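Local atomic coordinates of lectin (PDB entry 2EIG), a protein that probably binds L-fucose-containing sugars as a tetrameric legume seed lectin that carries one calcium and one manganese ion in each subunit. Residues S13-G18 / A87-E92; G18-W23 / L28-D33; V49-S54 / I190-V195; V82-A87 / W221-T226. All blocks are in the same frame, centred on the assembly; numbering follows the deposited sequence.

Interaction 1 (S13-G18 / A87-E92); sequences SLIFQG and APWGTE
The apolar part of this contact is a single approach: CD1 of Ile-15 lies 3.8 Å from CH2 of Trp-89, the far corner of the indole's six-membered ring. The isoleucine reaches it through its longer branch, whose CG1 stands beside the backbone N (chi1 -62°), and the methyl comes in obliquely to the ring.

The polar part pairs Gln-17 with Glu-92. Extended beyond CG, the glutamine carries its amide from the strand to the loop, while the glutamate chain turns about its CB-CG bond and swings its carboxylate back to meet it. The two chains cross at about a right angle, with the amide and carboxylate planes 27° apart. Glu-92 OE2 lies 3.3 Å from NE2 of Gln-17 and equally far from OE1, a second acceptor, so part of this approach is probably unfavourable.

Residues Pro-88 to Thr-91 make a type II beta turn, with Gly-90 at positive phi. The contact buries little surface and lies at the outside of the domain. Strand 14-18 is an edge of the seven-stranded sheet of the legume-lectin beta sandwich, hydrogen-bonded to strand 39-50; the turn leaves strand 81-88 of the same sheet, and Trp-89 touches Lys-199 and Pro-48 on the intervening strands.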
loop_
_atom_site.group_PDB
_atom_site.type_symbol
_atom_site.label_atom_id
_atom_site.label_comp_id
_atom_site.label_asym_id
_atom_site.label_seq_id
_atom_site.Cartn_x
_atom_site.Cartn_y
_atom_site.Cartn_z
ATOM N N SER A 13 19.849 12.995 -26.632
ATOM C CA SER A 13 19.306 11.991 -25.725
ATOM C C SER A 13 17.916 12.444 -25.192
ATOM O O SER A 13 17.120 11.625 -24.822
ATOM C CB SER A 13 20.277 11.732 -24.568
ATOM O OG SER A 13 20.361 12.888 -23.726
ATOM N N LEU A 14 17.648 13.747 -25.161
ATOM C CA LEU A 14 16.336 14.262 -24.717
ATOM C C LEU A 14 15.548 14.928 -25.848
ATOM O O LEU A 14 16.114 15.328 -26.866
ATOM C CB LEU A 14 16.475 15.260 -23.526
ATOM C CG LEU A 14 17.187 14.836 -22.236
ATOM C CD1 LEU A 14 17.215 16.036 -21.213
ATOM C CD2 LEU A 14 16.526 13.619 -21.581
ATOM N N ILE A 15 14.237 15.043 -25.633
ATOM C CA ILE A 15 13.352 15.808 -26.479
ATOM C C ILE A 15 12.921 17.030 -25.675
ATOM O O ILE A 15 12.484 16.910 -24.520
ATOM C CB ILE A 15 12.090 15.008 -26.898
ATOM C CG1 ILE A 15 12.482 13.757 -27.731
ATOM C CG2 ILE A 15 11.089 15.917 -27.638
ATOM C CD1 ILE A 15 11.331 12.714 -27.827
ATOM N N PHE A 16 13.107 18.198 -26.269
ATOM C CA PHE A 16 12.684 19.436 -25.641
ATOM C C PHE A 16 11.511 20.006 -26.386
ATOM O O PHE A 16 11.528 20.044 -27.619
ATOM C CB PHE A 16 13.822 20.443 -25.674
ATOM C CG PHE A 16 15.051 19.943 -25.083
ATOM C CD1 PHE A 16 15.322 20.167 -23.748
ATOM C CD2 PHE A 16 15.975 19.237 -25.863
ATOM C CE1 PHE A 16 16.472 19.686 -23.180
ATOM C CE2 PHE A 16 17.142 18.758 -25.305
ATOM C CZ PHE A 16 17.398 18.994 -23.959
ATOM N N GLN A 17 10.490 20.424 -25.636
ATOM C CA GLN A 17 9.264 20.966 -26.202
ATOM C C GLN A 17 8.978 22.227 -25.448
ATOM O O GLN A 17 9.336 22.346 -24.275
ATOM C CB GLN A 17 8.082 20.001 -26.092
ATOM C CG GLN A 17 8.468 18.552 -26.491
ATOM C CD GLN A 17 7.269 17.667 -26.669
ATOM O OE1 GLN A 17 7.372 16.489 -27.072
ATOM N NE2 GLN A 17 6.100 18.219 -26.380
ATOM N N GLY A 18 8.397 23.176 -26.157
ATOM C CA GLY A 18 8.106 24.491 -25.639
ATOM C C GLY A 18 9.372 25.206 -25.198
ATOM O O GLY A 18 10.384 25.253 -25.929
ATOM N N ALA A 87 3.962 9.540 -19.215
ATOM C CA ALA A 87 2.812 9.754 -20.101
ATOM C C ALA A 87 2.946 8.831 -21.330
ATOM O O ALA A 87 4.072 8.463 -21.694
ATOM C CB ALA A 87 2.722 11.171 -20.508
ATOM N N PRO A 88 1.807 8.492 -21.974
ATOM C CA PRO A 88 1.821 7.676 -23.147
ATOM C C PRO A 88 2.863 8.179 -24.099
ATOM O O PRO A 88 2.937 9.374 -24.409
ATOM C CB PRO A 88 0.405 7.899 -23.737
ATOM C CG PRO A 88 -0.418 7.968 -22.513
ATOM C CD PRO A 88 0.425 8.917 -21.662
ATOM N N TRP A 89 3.709 7.278 -24.548
ATOM C CA TRP A 89 4.663 7.680 -25.581
ATOM C C TRP A 89 3.913 8.266 -26.813
ATOM O O TRP A 89 2.868 7.762 -27.221
ATOM C CB TRP A 89 5.629 6.555 -25.933
ATOM C CG TRP A 89 6.629 7.030 -26.923
ATOM C CD1 TRP A 89 6.580 6.864 -28.282
ATOM C CD2 TRP A 89 7.803 7.816 -26.648
ATOM N NE1 TRP A 89 7.671 7.470 -28.866
ATOM C CE2 TRP A 89 8.441 8.058 -27.888
ATOM C CE3 TRP A 89 8.373 8.353 -25.472
ATOM C CZ2 TRP A 89 9.643 8.800 -27.979
ATOM C CZ3 TRP A 89 9.562 9.061 -25.570
ATOM C CH2 TRP A 89 10.197 9.254 -26.805
ATOM N N GLY A 90 4.439 9.354 -27.362
ATOM C CA GLY A 90 3.728 10.122 -28.359
ATOM C C GLY A 90 2.934 11.279 -27.747
ATOM O O GLY A 90 2.297 12.004 -28.501
ATOM N N THR A 91 2.940 11.404 -26.394
ATOM C CA THR A 91 2.560 12.620 -25.581
ATOM C C THR A 91 3.020 13.880 -26.370
ATOM O O THR A 91 4.147 13.918 -26.853
ATOM C CB THR A 91 3.174 12.579 -23.943
ATOM O OG1 THR A 91 3.677 13.844 -23.436
ATOM C CG2 THR A 91 4.335 11.617 -23.683
ATOM N N GLU A 92 2.137 14.859 -26.595
ATOM C CA GLU A 92 2.616 16.225 -26.901
ATOM C C GLU A 92 2.147 17.070 -25.740
ATOM O O GLU A 92 1.388 16.576 -24.901
ATOM C CB GLU A 92 2.061 16.786 -28.228
ATOM C CG GLU A 92 2.536 16.077 -29.513
ATOM C CD GLU A 92 4.031 16.083 -29.688
ATOM O OE1 GLU A 92 4.506 15.304 -30.544
ATOM O OE2 GLU A 92 4.741 16.844 -28.993
#

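Interaction 2 (G18-W23 / L28-D33); sequences GDAKIW and LAMPTD
Strands 21-23 and 27-29 run antiparallel as a short beta hairpin, with Lys-21 and Ala-29 as a hydrogen-bonded pair and Ile-22 and Leu-28 as the next, non-hydrogen-bonded pair. Lys-21 N gives to Ala-29 O at 3.2 Å, and Ala-29 N returns the bond to Lys-21 O at 3.0 Å. Beyond the paired strands the chains remain together: Thr-32 N reaches Asp-19 O at 2.9 Å with a nearly straight N-H (164°), after a cis peptide before Pro-31 has turned the backbone.

Among the side chains, Thr-32 has the largest share of the contact. Its CB sits 3.6 Å from CG of Lys-21, and CG2 also touches that methylene while resting near Asp-19 O. A chi1 of -52° lays CG of Lys-21 on the threonine, and the turn about CB-CG (chi2 -73°) then leads the rest of the chain away. Pro-31 CB meets CB of Asp-19, and Ala-20 CB lies against Met-30 CG, whose side chain continues toward Phe-204 and Ala-206 on strand 199-208.

The hairpin joins the legume-lectin sheet that contains strand 214-226, through pairing of 27-29 with it, and Arg-215 of that strand donates from NH1 to the Thr-32 carbonyl oxygen and makes a cation-pi contact with Trp-23. On the hairpin itself, the tryptophan CB packs on the methyl of Ala-29, with 3.7 Å between the two CB atoms.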
loop_
_atom_site.group_PDB
_atom_site.type_symbol
_atom_site.label_atom_id
_atom_site.label_comp_id
_atom_site.label_asym_id
_atom_site.label_seq_id
_atom_site.Cartn_x
_atom_site.Cartn_y
_atom_site.Cartn_z
ATOM N N GLY A 18 8.397 23.176 -26.157
ATOM C CA GLY A 18 8.106 24.491 -25.639
ATOM C C GLY A 18 9.372 25.206 -25.198
ATOM O O GLY A 18 10.384 25.253 -25.929
ATOM N N ASP A 19 9.305 25.734 -23.977
ATOM C CA ASP A 19 10.352 26.606 -23.417
ATOM C C ASP A 19 11.490 25.887 -22.724
ATOM O O ASP A 19 12.338 26.521 -22.083
ATOM C CB ASP A 19 9.689 27.701 -22.564
ATOM C CG ASP A 19 8.816 28.608 -23.433
ATOM O OD1 ASP A 19 7.583 28.630 -23.340
ATOM O OD2 ASP A 19 9.379 29.211 -24.331
ATOM N N ALA A 20 11.545 24.560 -22.869
ATOM C CA ALA A 20 12.640 23.821 -22.253
ATOM C C ALA A 20 13.910 23.912 -23.108
ATOM O O ALA A 20 13.849 23.663 -24.294
ATOM C CB ALA A 20 12.261 22.361 -22.034
ATOM N N LYS A 21 15.053 24.155 -22.475
ATOM C CA LYS A 21 16.345 24.342 -23.195
ATOM C C LYS A 21 17.476 23.969 -22.282
ATOM O O LYS A 21 17.358 24.127 -21.056
ATOM C CB LYS A 21 16.551 25.803 -23.635
ATOM C CG LYS A 21 15.412 26.470 -24.439
ATOM C CD LYS A 21 15.358 25.928 -25.848
ATOM C CE LYS A 21 14.227 26.502 -26.660
ATOM N NZ LYS A 21 14.239 25.680 -27.894
ATOM N N ILE A 22 18.577 23.454 -22.842
ATOM C CA ILE A 22 19.825 23.391 -22.059
ATOM C C ILE A 22 20.235 24.858 -21.857
ATOM O O ILE A 22 20.200 25.632 -22.817
ATOM C CB ILE A 22 20.965 22.572 -22.771
ATOM C CG1 ILE A 22 20.508 21.146 -23.119
ATOM C CG2 ILE A 22 22.238 22.516 -21.905
ATOM C CD1 ILE A 22 19.892 20.389 -21.962
ATOM N N TRP A 23 20.535 25.254 -20.619
ATOM C CA TRP A 23 20.945 26.641 -20.297
ATOM C C TRP A 23 22.349 26.630 -19.658
ATOM O O TRP A 23 23.013 25.590 -19.653
ATOM C CB TRP A 23 19.831 27.422 -19.527
ATOM C CG TRP A 23 20.145 28.222 -18.229
ATOM C CD1 TRP A 23 20.659 27.716 -17.042
ATOM C CD2 TRP A 23 19.846 29.614 -17.955
ATOM N NE1 TRP A 23 20.734 28.709 -16.071
ATOM C CE2 TRP A 23 20.256 29.881 -16.600
ATOM C CE3 TRP A 23 19.306 30.659 -18.715
ATOM C CZ2 TRP A 23 20.144 31.149 -16.008
ATOM C CZ3 TRP A 23 19.196 31.934 -18.120
ATOM C CH2 TRP A 23 19.601 32.160 -16.776
ATOM N N LEU A 28 19.214 22.062 -17.067
ATOM C CA LEU A 28 17.993 21.956 -17.818
ATOM C C LEU A 28 16.990 23.009 -17.327
ATOM O O LEU A 28 16.471 22.920 -16.213
ATOM C CB LEU A 28 17.433 20.524 -17.727
ATOM C CG LEU A 28 16.007 20.352 -18.295
ATOM C CD1 LEU A 28 15.843 20.853 -19.764
ATOM C CD2 LEU A 28 15.653 18.867 -18.151
ATOM N N ALA A 29 16.740 24.020 -18.158
ATOM C CA ALA A 29 15.923 25.144 -17.728
ATOM C C ALA A 29 14.504 25.036 -18.287
ATOM O O ALA A 29 14.294 24.844 -19.486
ATOM C CB ALA A 29 16.530 26.418 -18.101
ATOM N N MET A 30 13.539 25.171 -17.387
ATOM C CA MET A 30 12.151 24.925 -17.758
ATOM C C MET A 30 11.346 25.942 -16.957
ATOM O O MET A 30 10.858 25.625 -15.891
ATOM C CB MET A 30 11.745 23.493 -17.342
ATOM C CG MET A 30 12.562 22.393 -18.038
ATOM S SD MET A 30 12.025 20.804 -17.476
ATOM C CE MET A 30 10.448 20.657 -18.376
ATOM N N PRO A 31 11.201 27.152 -17.483
ATOM C CA PRO A 31 11.652 27.516 -18.840
ATOM C C PRO A 31 13.036 28.155 -18.882
ATOM O O PRO A 31 13.601 28.572 -17.863
ATOM C CB PRO A 31 10.636 28.589 -19.253
ATOM C CG PRO A 31 10.431 29.361 -17.970
ATOM C CD PRO A 31 10.580 28.305 -16.804
ATOM N N THR A 32 13.576 28.216 -20.091
ATOM C CA THR A 32 14.817 28.895 -20.309
ATOM C C THR A 32 14.717 30.392 -19.880
ATOM O O THR A 32 15.629 30.924 -19.253
ATOM C CB THR A 32 15.178 28.828 -21.773
ATOM O OG1 THR A 32 16.428 29.492 -21.943
ATOM C CG2 THR A 32 14.118 29.484 -22.628
ATOM N N ASP A 33 13.594 31.031 -20.194
ATOM C CA ASP A 33 13.401 32.412 -19.814
ATOM C C ASP A 33 11.994 32.687 -19.214
ATOM O O ASP A 33 11.021 32.811 -19.928
ATOM C CB ASP A 33 13.680 33.324 -21.027
ATOM C CG ASP A 33 13.590 34.813 -20.667
ATOM O OD1 ASP A 33 13.494 35.658 -21.587
ATOM O OD2 ASP A 33 13.589 35.108 -19.456
#

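Interaction 3 (V49-S54 / I190-V195); sequences VPIWDS and IDLKTV
Lys-193 lies across the indole of Trp-52, and its side chain can be followed over the ring atom by atom. CB starts 3.7 Å from Trp-52 CD1, above the pyrrole part. CG, anti to the backbone N (chi1 -173°), comes directly over the five-membered ring, 3.4 Å from its centroid and only 10° off the normal, a clear CH-pi contact. CD lies over the CD2-CE3 side, and CE reaches the benzo part, 3.6 Å from CE3. The chain is straight to this point and turns at its last torsion; NZ ends 5.3 Å from the six-membered-ring centroid, long enough that any cation-pi attraction is weak.

Trp-52 presents this face because its CG lies between the backbone N and the carbonyl carbon (chi1 60°), while NE1 is tied to the Leu-196 carbonyl. Beside it, Ile-51 CD1 touches CB of Leu-192 at 4.2 Å.

The lysine springs from the first turn of helix 192-195. Asp-191 is its N-cap, accepting from Lys-193 N through OD2 at 3.2 Å. Thr-194 of this turn also meets Leu-146 of a second subunit, and Trp-52 packs on Lys-129 of the same neighbour, placing the contact beside a subunit interface. With methylenes over the indole and NZ far from it, the Trp-52/Lys-193 contact is probably chiefly dispersive, and the ammonium charge adds little.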
loop_
_atom_site.group_PDB
_atom_site.type_symbol
_atom_site.label_atom_id
_atom_site.label_comp_id
_atom_site.label_asym_id
_atom_site.label_seq_id
_atom_site.Cartn_x
_atom_site.Cartn_y
_atom_site.Cartn_z
ATOM N N VAL A 49 10.030 4.456 -22.901
ATOM C CA VAL A 49 10.364 3.567 -21.777
ATOM C C VAL A 49 9.286 2.459 -21.713
ATOM O O VAL A 49 8.122 2.759 -21.621
ATOM C CB VAL A 49 10.486 4.325 -20.408
ATOM C CG1 VAL A 49 10.976 3.366 -19.295
ATOM C CG2 VAL A 49 11.464 5.527 -20.525
ATOM N N PRO A 50 9.698 1.180 -21.764
ATOM C CA PRO A 50 8.717 0.126 -21.633
ATOM C C PRO A 50 8.386 -0.079 -20.152
ATOM O O PRO A 50 9.288 -0.318 -19.333
ATOM C CB PRO A 50 9.402 -1.084 -22.260
ATOM C CG PRO A 50 10.859 -0.736 -22.349
ATOM C CD PRO A 50 11.070 0.654 -21.925
ATOM N N ILE A 51 7.121 0.072 -19.789
ATOM C CA ILE A 51 6.783 -0.001 -18.364
ATOM C C ILE A 51 5.942 -1.191 -18.006
ATOM O O ILE A 51 5.628 -1.426 -16.842
ATOM C CB ILE A 51 6.075 1.257 -17.860
ATOM C CG1 ILE A 51 4.948 1.646 -18.821
ATOM C CG2 ILE A 51 7.126 2.351 -17.534
ATOM C CD1 ILE A 51 3.873 2.394 -18.196
ATOM N N TRP A 52 5.507 -1.911 -19.024
ATOM C CA TRP A 52 4.925 -3.206 -18.812
ATOM C C TRP A 52 4.965 -4.022 -20.089
ATOM O O TRP A 52 5.090 -3.485 -21.184
ATOM C CB TRP A 52 3.499 -3.110 -18.212
ATOM C CG TRP A 52 2.476 -2.386 -18.993
ATOM C CD1 TRP A 52 2.085 -1.105 -18.825
ATOM C CD2 TRP A 52 1.636 -2.931 -20.026
ATOM N NE1 TRP A 52 1.075 -0.794 -19.680
ATOM C CE2 TRP A 52 0.758 -1.898 -20.427
ATOM C CE3 TRP A 52 1.531 -4.203 -20.646
ATOM C CZ2 TRP A 52 -0.183 -2.063 -21.448
ATOM C CZ3 TRP A 52 0.580 -4.372 -21.675
ATOM C CH2 TRP A 52 -0.259 -3.298 -22.066
ATOM N N ASP A 53 4.866 -5.330 -19.916
ATOM C CA ASP A 53 5.070 -6.268 -20.974
ATOM C C ASP A 53 3.788 -7.048 -21.180
ATOM O O ASP A 53 3.263 -7.636 -20.239
ATOM C CB ASP A 53 6.221 -7.211 -20.593
ATOM C CG ASP A 53 6.475 -8.256 -21.647
ATOM O OD1 ASP A 53 6.982 -7.872 -22.713
ATOM O OD2 ASP A 53 6.172 -9.449 -21.400
ATOM N N SER A 54 3.294 -7.050 -22.422
ATOM C CA SER A 54 2.015 -7.689 -22.757
ATOM C C SER A 54 1.975 -9.192 -22.460
ATOM O O SER A 54 0.988 -9.684 -21.885
ATOM C CB SER A 54 1.569 -7.387 -24.222
ATOM O OG SER A 54 2.631 -7.502 -25.183
ATOM N N ILE A 190 0.085 2.879 -7.147
ATOM C CA ILE A 190 -0.345 3.132 -8.537
ATOM C C ILE A 190 -0.014 1.910 -9.382
ATOM O O ILE A 190 1.169 1.526 -9.471
ATOM C CB ILE A 190 0.386 4.367 -9.191
ATOM C CG1 ILE A 190 0.391 5.561 -8.272
ATOM C CG2 ILE A 190 -0.240 4.725 -10.574
ATOM C CD1 ILE A 190 1.196 6.752 -8.786
ATOM N N ASP A 191 -1.013 1.291 -10.000
ATOM C CA ASP A 191 -0.733 0.266 -10.992
ATOM C C ASP A 191 -0.461 0.921 -12.340
ATOM O O ASP A 191 -1.405 1.330 -13.018
ATOM C CB ASP A 191 -1.905 -0.728 -11.127
ATOM C CG ASP A 191 -1.479 -2.066 -11.756
ATOM O OD1 ASP A 191 -2.041 -3.110 -11.331
ATOM O OD2 ASP A 191 -0.584 -2.092 -12.648
ATOM N N LEU A 192 0.824 1.028 -12.724
ATOM C CA LEU A 192 1.208 1.659 -13.993
ATOM C C LEU A 192 0.514 1.030 -15.165
ATOM O O LEU A 192 0.194 1.700 -16.123
ATOM C CB LEU A 192 2.725 1.607 -14.233
ATOM C CG LEU A 192 3.610 2.436 -13.330
ATOM C CD1 LEU A 192 5.083 2.447 -13.795
ATOM C CD2 LEU A 192 3.053 3.864 -13.138
ATOM N N LYS A 193 0.257 -0.270 -15.088
ATOM C CA LYS A 193 -0.352 -0.983 -16.226
ATOM C C LYS A 193 -1.844 -0.691 -16.312
ATOM O O LYS A 193 -2.410 -0.897 -17.376
ATOM C CB LYS A 193 -0.067 -2.493 -16.156
ATOM C CG LYS A 193 -0.498 -3.337 -17.366
ATOM C CD LYS A 193 -0.340 -4.848 -17.111
ATOM C CE LYS A 193 -0.785 -5.647 -18.370
ATOM N NZ LYS A 193 -1.714 -6.835 -18.124
ATOM N N THR A 194 -2.490 -0.195 -15.238
ATOM C CA THR A 194 -3.919 0.190 -15.344
ATOM C C THR A 194 -4.053 1.553 -15.977
ATOM O O THR A 194 -4.990 1.835 -16.729
ATOM C CB THR A 194 -4.747 0.168 -14.005
ATOM O OG1 THR A 194 -4.074 0.887 -12.967
ATOM C CG2 THR A 194 -5.090 -1.271 -13.493
ATOM N N VAL A 195 -3.113 2.435 -15.669
ATOM C CA VAL A 195 -3.265 3.824 -16.069
ATOM C C VAL A 195 -2.455 4.240 -17.273
ATOM O O VAL A 195 -2.699 5.288 -17.819
ATOM C CB VAL A 195 -3.044 4.794 -14.889
ATOM C CG1 VAL A 195 -4.225 4.675 -13.898
ATOM C CG2 VAL A 195 -1.683 4.537 -14.194
#

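Interaction 4 (V82-A87 / W221-T226); sequences VVFFLA and WSFTST
Phe-84 points its ring edge at two aromatic side chains of the opposing strand. CE1 lies 3.8 Å from CZ2 of Trp-221, which sits close to the plane of the phenylalanine ring, and CZ lies 4.1 Å from CE1 of Phe-223. The side chains of Phe-84 and Trp-221 cross at about a right angle, as do those of Phe-84 and Phe-223. The two phenylalanine rings meet edge to edge, whereas the indole is met obliquely, along its NE1-CZ2 side. All three residues hold CG anti to the backbone N (chi1 175° for Phe-84), which directs each ring into the packed core between the sheets. The indole is fixed further by NE1, hydrogen-bonded to Thr-64 OG1.

This is core packing of the legume-lectin beta sandwich, with no polar bond joining the two segments. Phe-3 and Phe-62 meet the Phe-223 ring, and Phe-204 meets Trp-221 edge to face, making an aromatic cluster. Ser-222, between Trp-221 and Phe-223, faces the other way and touches an N-acetylglucosamine probably N-linked to Asn-4. Strand 81-88 lies between 199-208 and 115-120 in the seven-stranded sheet, and strand 214-226 pairs with 61-72 and 2-5 in the facing one.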
loop_
_atom_site.group_PDB
_atom_site.type_symbol
_atom_site.label_atom_id
_atom_site.label_comp_id
_atom_site.label_asym_id
_atom_site.label_seq_id
_atom_site.Cartn_x
_atom_site.Cartn_y
_atom_site.Cartn_z
ATOM N N VAL A 82 7.099 22.347 -11.398
ATOM C CA VAL A 82 7.739 21.423 -12.310
ATOM C C VAL A 82 7.339 20.014 -11.826
ATOM O O VAL A 82 7.218 19.753 -10.624
ATOM C CB VAL A 82 9.309 21.627 -12.375
ATOM C CG1 VAL A 82 9.959 21.597 -10.967
ATOM C CG2 VAL A 82 9.997 20.562 -13.312
ATOM N N VAL A 83 7.089 19.128 -12.779
ATOM C CA VAL A 83 6.780 17.746 -12.457
ATOM C C VAL A 83 7.711 16.772 -13.120
ATOM O O VAL A 83 8.171 17.043 -14.200
ATOM C CB VAL A 83 5.298 17.421 -12.780
ATOM C CG1 VAL A 83 4.426 18.634 -12.352
ATOM C CG2 VAL A 83 5.094 17.042 -14.266
ATOM N N PHE A 84 7.989 15.663 -12.440
ATOM C CA PHE A 84 8.411 14.456 -13.075
ATOM C C PHE A 84 7.160 13.630 -13.452
ATOM O O PHE A 84 6.264 13.427 -12.628
ATOM C CB PHE A 84 9.323 13.596 -12.174
ATOM C CG PHE A 84 9.672 12.266 -12.810
ATOM C CD1 PHE A 84 10.679 12.188 -13.789
ATOM C CD2 PHE A 84 8.939 11.127 -12.515
ATOM C CE1 PHE A 84 10.971 10.988 -14.402
ATOM C CE2 PHE A 84 9.219 9.921 -13.109
ATOM C CZ PHE A 84 10.253 9.831 -14.049
ATOM N N PHE A 85 7.107 13.176 -14.684
ATOM C CA PHE A 85 5.944 12.483 -15.196
ATOM C C PHE A 85 6.231 11.370 -16.224
ATOM O O PHE A 85 7.233 11.399 -16.972
ATOM C CB PHE A 85 4.840 13.452 -15.716
ATOM C CG PHE A 85 5.054 14.015 -17.130
ATOM C CD1 PHE A 85 4.147 13.734 -18.123
ATOM C CD2 PHE A 85 6.092 14.916 -17.419
ATOM C CE1 PHE A 85 4.256 14.290 -19.423
ATOM C CE2 PHE A 85 6.241 15.462 -18.737
ATOM C CZ PHE A 85 5.310 15.170 -19.724
ATOM N N LEU A 86 5.359 10.369 -16.163
ATOM C CA LEU A 86 5.163 9.353 -17.167
ATOM C C LEU A 86 3.877 9.650 -17.905
ATOM O O LEU A 86 2.810 9.965 -17.282
ATOM C CB LEU A 86 4.997 7.974 -16.520
ATOM C CG LEU A 86 6.266 7.293 -16.005
ATOM C CD1 LEU A 86 6.882 8.118 -14.895
ATOM C CD2 LEU A 86 5.877 5.915 -15.448
ATOM N N ALA A 87 3.962 9.540 -19.215
ATOM C CA ALA A 87 2.812 9.754 -20.101
ATOM C C ALA A 87 2.946 8.831 -21.330
ATOM O O ALA A 87 4.072 8.463 -21.694
ATOM C CB ALA A 87 2.722 11.171 -20.508
ATOM N N TRP A 221 20.049 14.206 -13.427
ATOM C CA TRP A 221 18.910 13.296 -13.521
ATOM C C TRP A 221 19.439 11.936 -13.882
ATOM O O TRP A 221 20.168 11.793 -14.851
ATOM C CB TRP A 221 17.909 13.808 -14.578
ATOM C CG TRP A 221 16.667 12.943 -14.780
ATOM C CD1 TRP A 221 15.977 12.230 -13.835
ATOM C CD2 TRP A 221 15.933 12.815 -15.998
ATOM N NE1 TRP A 221 14.886 11.605 -14.410
ATOM C CE2 TRP A 221 14.814 11.990 -15.730
ATOM C CE3 TRP A 221 16.097 13.350 -17.299
ATOM C CZ2 TRP A 221 13.879 11.654 -16.729
ATOM C CZ3 TRP A 221 15.179 13.010 -18.283
ATOM C CH2 TRP A 221 14.075 12.165 -17.983
ATOM N N SER A 222 19.079 10.935 -13.086
ATOM C CA SER A 222 19.441 9.564 -13.359
ATOM C C SER A 222 18.116 8.804 -13.292
ATOM O O SER A 222 17.159 9.223 -12.626
ATOM C CB SER A 222 20.519 9.013 -12.372
ATOM O OG SER A 222 20.046 9.073 -11.015
ATOM N N PHE A 223 18.060 7.709 -14.030
ATOM C CA PHE A 223 16.861 6.919 -14.104
ATOM C C PHE A 223 17.295 5.516 -14.371
ATOM O O PHE A 223 18.140 5.273 -15.250
ATOM C CB PHE A 223 16.058 7.408 -15.307
ATOM C CG PHE A 223 14.779 6.663 -15.513
ATOM C CD1 PHE A 223 13.584 7.141 -14.952
ATOM C CD2 PHE A 223 14.759 5.472 -16.282
ATOM C CE1 PHE A 223 12.370 6.447 -15.155
ATOM C CE2 PHE A 223 13.541 4.783 -16.480
ATOM C CZ PHE A 223 12.366 5.278 -15.893
ATOM N N THR A 224 16.756 4.577 -13.622
ATOM C CA THR A 224 16.994 3.163 -13.950
ATOM C C THR A 224 15.690 2.456 -13.870
ATOM O O THR A 224 15.015 2.538 -12.839
ATOM C CB THR A 224 17.943 2.462 -12.935
ATOM O OG1 THR A 224 19.158 3.185 -12.880
ATOM C CG2 THR A 224 18.220 1.010 -13.361
ATOM N N SER A 225 15.340 1.749 -14.938
ATOM C CA SER A 225 14.125 0.952 -14.933
ATOM C C SER A 225 14.428 -0.473 -15.369
ATOM O O SER A 225 15.361 -0.715 -16.148
ATOM C CB SER A 225 12.989 1.555 -15.774
ATOM O OG SER A 225 13.298 1.570 -17.160
ATOM N N THR A 226 13.653 -1.410 -14.855
ATOM C CA THR A 226 13.831 -2.824 -15.238
ATOM C C THR A 226 12.486 -3.438 -15.468
ATOM O O THR A 226 11.645 -3.472 -14.593
ATOM C CB THR A 226 14.604 -3.669 -14.192
ATOM O OG1 THR A 226 15.965 -3.257 -14.180
ATOM C CG2 THR A 226 14.561 -5.171 -14.528
#

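The four contacts are spread over one legume-lectin sandwich. Interaction 4 lies nearest the chain's centre and bridges its two sheets; interaction 1, about 12 Å away between centres, shares Ala-87 and strand 81-88 with it, and Leu-14 of strand 14-18 packs on Trp-221. Interaction 2 follows directly on strand 14-18, sharing Gly-18 with interaction 1, and Phe-16 touches Ile-22 and Leu-28. Interaction 3 lies on the opposite side of the chain's centre from interaction 2, about 29 Å between centres, yet meets interaction 4 through Val-49 and Leu-192. Segments of interactions 1, 3 and 4 alternate along the chain, so remote sequence is interwoven into a single domain.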